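Local coordinates for protein thiamine-monophosphate kinase (Stenotrophomonas maltophilia, PDB 6XEP) that probably catalyses the ATP-dependent phosphorylation of thiamine monophosphate to thiamine diphosphate, the active form of vitamin B1, with magnesium as the expected metal, at residues D54-N57 with H61-V64; G72-A77 with G272-E277. One frame throughout, in Å; residues are numbered along the deposited sequence.

Contact 1 of 2, residues D54-N57 with H61-V64; sequences DTLN and HFPV
The imidazole of H61 lies against the end of strand 48-57, along the backbone of T55–N57, with the carbonyl oxygen T55 O over one ring face and displaced toward the rim, 3.5 Å from H61 CE1. The same ring accepts a bond from the strand: N57 N donates to H61 ND1 at 2.9 Å and nearly straight, 168° at the hydrogen, though the donor is tilted 29° out of the imidazole plane. A second bond runs the other way, from H61 N to N57 O at 2.9 Å, and arrives in the carbonyl plane. Both polar backbone atoms of N57 are thus spent on one residue: the first bond holds the imidazole at ND1, and the second ties the loop backbone to the strand end. This is the end of strand 48-57, an outermost strand of the PurM-like N-terminal sheet within its chain, where the following loop folds back on the strand before helix 68-85 begins. While ND1 accepts the N-H of N57, H61 NE2 is hydrogen-bonded to T131 of the second subunit; H61 is a predicted substrate ligand at this interface. On the apolar side, L56 CG packs on H61 CB at 3.7 Å. F62 CE2 then reaches L56 CB at 4.0 Å, while N57 O stands over one face of the phenyl ring and L56 O near its edge. The N57 amide lies beside the H61 ring, the planes 60° apart; its OD1 bonds to S136, its ND2 to R132 O and S98 of the second subunit.

Contact 2 of 2, residues G72-A77 with G272-E277; sequences GWKTLA and GGDDYE
K74 sends its side chain from helix 68-85 across to the loop at G272–E277, and its course shows how a long flexible group can be given a fixed end point. CB leaves the helix with CG anti to the backbone N (chi1 -175°), and the chain stays extended through CD and CE. Lower down, CG packs against L56 CD2, a methyl from the strand that precedes this helix. CE is the first atom to meet the loop: K74 CE lies 4.1 Å from Y276 CE2, approaching the phenol ring obliquely, and 3.5 Å from D274 OD2. At the tip, K74 NZ forms a salt bridge with D274 OD2 at 2.7 Å. The ammonium comes to the anti side of that oxygen and 33° out of the carboxylate plane, with the two side chains crossing at about a right angle. K74 NZ also donates to a water at 3.0 Å, which in turn lies 2.8 Å from D274 O, so the lysine reaches both side chain and backbone of the same aspartate. L201 O supplies a further acceptor, and three partners thereby grip the buried ammonium. The other carboxylate oxygen, D274 OD1, bonds to H6 of the second subunit, a residue of the engineered histidine tag. Beyond it, Y276 and E277 both face V224 in a G1 beta bulge that opens strand 277-282. The arrangement bridges the N- and C-terminal halves of a PurM-like fold, and its acceptor, D274, is a predicted substrate ligand.

Both contacts are buried, yet they do different work. Contact 1 is local, closing a short loop onto the end of its own strand in the N-terminal half, and it relies on backbone and imidazole hydrogen bonds and apolar packing at the subunit interface. Contact 2 spans nearly two hundred residues to join helix 68-85 of the N-terminal domain to a loop of the C-terminal half, through one charged pair and a water. They meet where L56 CD2 lies 3.8 Å from T75 OG1, strand 48-57 packing on helix 68-85. The side chains of H61 and D274, both predicted substrate ligands, are about 6 Å apart, consistent with the two contacts bringing residues of both domains to one substrate site.

Contact 1 of 2, residues D54-N57 with H61-V64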
loop_
_atom_site.group_PDB
_atom_site.type_symbol
_atom_site.label_atom_id
_atom_site.label_comp_id
_atom_site.label_asym_id
_atom_site.label_seq_id
_atom_site.Cartn_x
_atom_site.Cartn_y
_atom_site.Cartn_z
ATOM N N ASP A 54 2.096 -5.828 2.253
ATOM C CA ASP A 54 2.208 -6.447 3.568
ATOM C C ASP A 54 2.181 -5.339 4.602
ATOM O O ASP A 54 2.719 -4.255 4.364
ATOM C CB ASP A 54 3.507 -7.249 3.708
ATOM C CG ASP A 54 3.579 -8.433 2.755
ATOM O OD1 ASP A 54 4.192 -8.280 1.673
ATOM O OD2 ASP A 54 3.018 -9.515 3.079
ATOM N N THR A 55 1.549 -5.598 5.741
ATOM C CA THR A 55 1.580 -4.657 6.850
ATOM C C THR A 55 2.285 -5.328 8.015
ATOM O O THR A 55 2.002 -6.487 8.314
ATOM C CB THR A 55 0.174 -4.218 7.261
ATOM O OG1 THR A 55 -0.414 -3.456 6.199
ATOM C CG2 THR A 55 0.235 -3.369 8.526
ATOM N N LEU A 56 3.213 -4.617 8.643
ATOM C CA LEU A 56 3.832 -5.075 9.882
ATOM C C LEU A 56 3.350 -4.169 11.000
ATOM O O LEU A 56 3.487 -2.942 10.914
ATOM C CB LEU A 56 5.359 -5.073 9.801
ATOM C CG LEU A 56 5.999 -6.311 9.141
ATOM C CD1 LEU A 56 5.602 -6.477 7.689
ATOM C CD2 LEU A 56 7.508 -6.257 9.273
ATOM N N ASN A 57 2.782 -4.773 12.039
ATOM C CA ASN A 57 2.239 -4.059 13.184
ATOM C C ASN A 57 3.079 -4.325 14.423
ATOM O O ASN A 57 3.456 -5.472 14.690
ATOM C CB ASN A 57 0.801 -4.493 13.443
ATOM C CG ASN A 57 -0.107 -4.067 12.330
ATOM O OD1 ASN A 57 0.013 -2.944 11.856
ATOM N ND2 ASN A 57 -0.977 -4.964 11.865
ATOM N N HIS A 61 4.001 -8.337 14.335
ATOM C CA HIS A 61 4.984 -8.848 13.397
ATOM C C HIS A 61 6.408 -8.574 13.846
ATOM O O HIS A 61 7.353 -9.094 13.237
ATOM C CB HIS A 61 4.734 -8.247 12.003
ATOM C CG HIS A 61 3.344 -8.496 11.501
ATOM N ND1 HIS A 61 2.286 -7.665 11.798
ATOM C CD2 HIS A 61 2.829 -9.507 10.762
ATOM C CE1 HIS A 61 1.182 -8.148 11.257
ATOM N NE2 HIS A 61 1.488 -9.258 10.609
ATOM N N PHE A 62 6.583 -7.759 14.886
ATOM C CA PHE A 62 7.907 -7.514 15.442
ATOM C C PHE A 62 7.729 -7.141 16.902
ATOM O O PHE A 62 6.756 -6.445 17.247
ATOM C CB PHE A 62 8.685 -6.415 14.699
ATOM C CG PHE A 62 7.959 -5.081 14.587
ATOM C CD1 PHE A 62 8.146 -4.087 15.539
ATOM C CD2 PHE A 62 7.151 -4.808 13.488
ATOM C CE1 PHE A 62 7.502 -2.855 15.425
ATOM C CE2 PHE A 62 6.498 -3.580 13.367
ATOM C CZ PHE A 62 6.693 -2.593 14.334
ATOM N N PRO A 63 8.598 -7.623 17.783
ATOM C CA PRO A 63 8.526 -7.200 19.187
ATOM C C PRO A 63 8.663 -5.690 19.301
ATOM O O PRO A 63 9.310 -5.041 18.478
ATOM C CB PRO A 63 9.704 -7.930 19.842
ATOM C CG PRO A 63 9.891 -9.168 18.968
ATOM C CD PRO A 63 9.575 -8.706 17.559
ATOM N N VAL A 64 8.005 -5.122 20.313
ATOM C CA VAL A 64 7.940 -3.667 20.400
ATOM C C VAL A 64 9.331 -3.059 20.537
ATOM O O VAL A 64 9.588 -1.960 20.032
ATOM C CB VAL A 64 7.012 -3.241 21.548
ATOM C CG1 VAL A 64 7.096 -1.738 21.772
ATOM C CG2 VAL A 64 5.570 -3.638 21.228
#

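Contact 2 of 2, residues G72-A77 with G272-E277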
loop_
_atom_site.group_PDB
_atom_site.type_symbol
_atom_site.label_atom_id
_atom_site.label_comp_id
_atom_site.label_asym_id
_atom_site.label_seq_id
_atom_site.Cartn_x
_atom_site.Cartn_y
_atom_site.Cartn_z
ATOM N N GLY A 72 12.595 -0.906 9.516
ATOM C CA GLY A 72 12.672 -0.457 8.134
ATOM C C GLY A 72 13.160 -1.539 7.192
ATOM O O GLY A 72 12.584 -1.753 6.115
ATOM N N TRP A 73 14.206 -2.254 7.589
ATOM C CA TRP A 73 14.711 -3.360 6.777
ATOM C C TRP A 73 13.644 -4.441 6.596
ATOM O O TRP A 73 13.314 -4.834 5.468
ATOM C CB TRP A 73 15.962 -3.944 7.443
ATOM C CG TRP A 73 16.619 -5.097 6.698
ATOM C CD1 TRP A 73 16.146 -6.380 6.566
ATOM C CD2 TRP A 73 17.875 -5.061 6.008
ATOM N NE1 TRP A 73 17.042 -7.140 5.835
ATOM C CE2 TRP A 73 18.103 -6.355 5.479
ATOM C CE3 TRP A 73 18.829 -4.061 5.787
ATOM C CZ2 TRP A 73 19.237 -6.666 4.740
ATOM C CZ3 TRP A 73 19.964 -4.380 5.045
ATOM C CH2 TRP A 73 20.146 -5.667 4.526
ATOM N N LYS A 74 13.091 -4.935 7.703
ATOM C CA LYS A 74 12.239 -6.109 7.620
ATOM C C LYS A 74 10.935 -5.796 6.903
ATOM O O LYS A 74 10.431 -6.633 6.145
ATOM C CB LYS A 74 11.977 -6.679 9.021
ATOM C CG LYS A 74 11.187 -7.987 8.952
ATOM C CD LYS A 74 11.322 -8.820 10.235
ATOM C CE LYS A 74 10.662 -10.181 10.028
ATOM N NZ LYS A 74 10.786 -11.081 11.205
ATOM N N THR A 75 10.397 -4.579 7.092
ATOM C CA THR A 75 9.153 -4.226 6.402
ATOM C C THR A 75 9.317 -4.370 4.889
ATOM O O THR A 75 8.472 -4.971 4.212
ATOM C CB THR A 75 8.730 -2.800 6.792
ATOM O OG1 THR A 75 8.445 -2.771 8.195
ATOM C CG2 THR A 75 7.455 -2.417 6.078
ATOM N N LEU A 76 10.431 -3.886 4.348
ATOM C CA LEU A 76 10.670 -4.053 2.917
ATOM C C LEU A 76 11.036 -5.497 2.569
ATOM O O LEU A 76 10.634 -6.001 1.516
ATOM C CB LEU A 76 11.770 -3.102 2.458
ATOM C CG LEU A 76 12.207 -3.183 0.996
ATOM C CD1 LEU A 76 11.029 -2.888 0.042
ATOM C CD2 LEU A 76 13.352 -2.195 0.765
ATOM N N ALA A 77 11.813 -6.169 3.421
ATOM C CA ALA A 77 12.262 -7.522 3.111
ATOM C C ALA A 77 11.090 -8.477 2.885
ATOM O O ALA A 77 11.170 -9.368 2.031
ATOM C CB ALA A 77 13.156 -8.049 4.235
ATOM N N GLY A 272 9.035 -23.014 11.595
ATOM C CA GLY A 272 9.331 -21.694 12.137
ATOM C C GLY A 272 8.886 -20.582 11.204
ATOM O O GLY A 272 8.964 -20.700 9.982
ATOM N N GLY A 273 8.425 -19.472 11.797
ATOM C CA GLY A 273 8.034 -18.335 10.990
ATOM C C GLY A 273 9.220 -17.510 10.514
ATOM O O GLY A 273 10.318 -17.564 11.077
ATOM N N ASP A 274 8.991 -16.766 9.423
ATOM C CA ASP A 274 9.822 -15.619 9.021
ATOM C C ASP A 274 11.203 -15.995 8.495
ATOM O O ASP A 274 12.150 -15.217 8.634
ATOM C CB ASP A 274 9.971 -14.626 10.170
ATOM C CG ASP A 274 8.696 -13.858 10.432
ATOM O OD1 ASP A 274 7.640 -14.224 9.872
ATOM O OD2 ASP A 274 8.760 -12.882 11.202
ATOM N N ASP A 275 11.361 -17.153 7.848
ATOM C CA ASP A 275 12.668 -17.433 7.244
ATOM C C ASP A 275 12.948 -16.498 6.076
ATOM O O ASP A 275 14.075 -15.998 5.924
ATOM C CB ASP A 275 12.736 -18.868 6.749
ATOM C CG ASP A 275 12.663 -19.883 7.867
ATOM O OD1 ASP A 275 13.515 -19.831 8.785
ATOM O OD2 ASP A 275 11.777 -20.758 7.794
ATOM N N TYR A 276 11.927 -16.251 5.253
ATOM C CA TYR A 276 12.044 -15.506 3.998
ATOM C C TYR A 276 13.138 -16.109 3.114
ATOM O O TYR A 276 13.936 -15.412 2.488
ATOM C CB TYR A 276 12.230 -13.995 4.271
ATOM C CG TYR A 276 10.978 -13.494 4.967
ATOM C CD1 TYR A 276 9.783 -13.425 4.272
ATOM C CD2 TYR A 276 10.968 -13.182 6.333
ATOM C CE1 TYR A 276 8.603 -13.005 4.890
ATOM C CE2 TYR A 276 9.787 -12.759 6.964
ATOM C CZ TYR A 276 8.612 -12.678 6.233
ATOM O OH TYR A 276 7.419 -12.286 6.814
ATOM N N GLU A 277 13.139 -17.439 3.042
ATOM C CA GLU A 277 13.915 -18.205 2.080
ATOM C C GLU A 277 13.006 -18.596 0.922
ATOM O O GLU A 277 11.801 -18.382 0.973
ATOM C CB GLU A 277 14.527 -19.441 2.754
ATOM C CG GLU A 277 15.522 -19.070 3.852
ATOM C CD GLU A 277 16.841 -18.478 3.314
ATOM O OE1 GLU A 277 17.008 -18.304 2.078
ATOM O OE2 GLU A 277 17.739 -18.196 4.141
HETATM O O HOH W 1 12.901 -12.773 9.836
#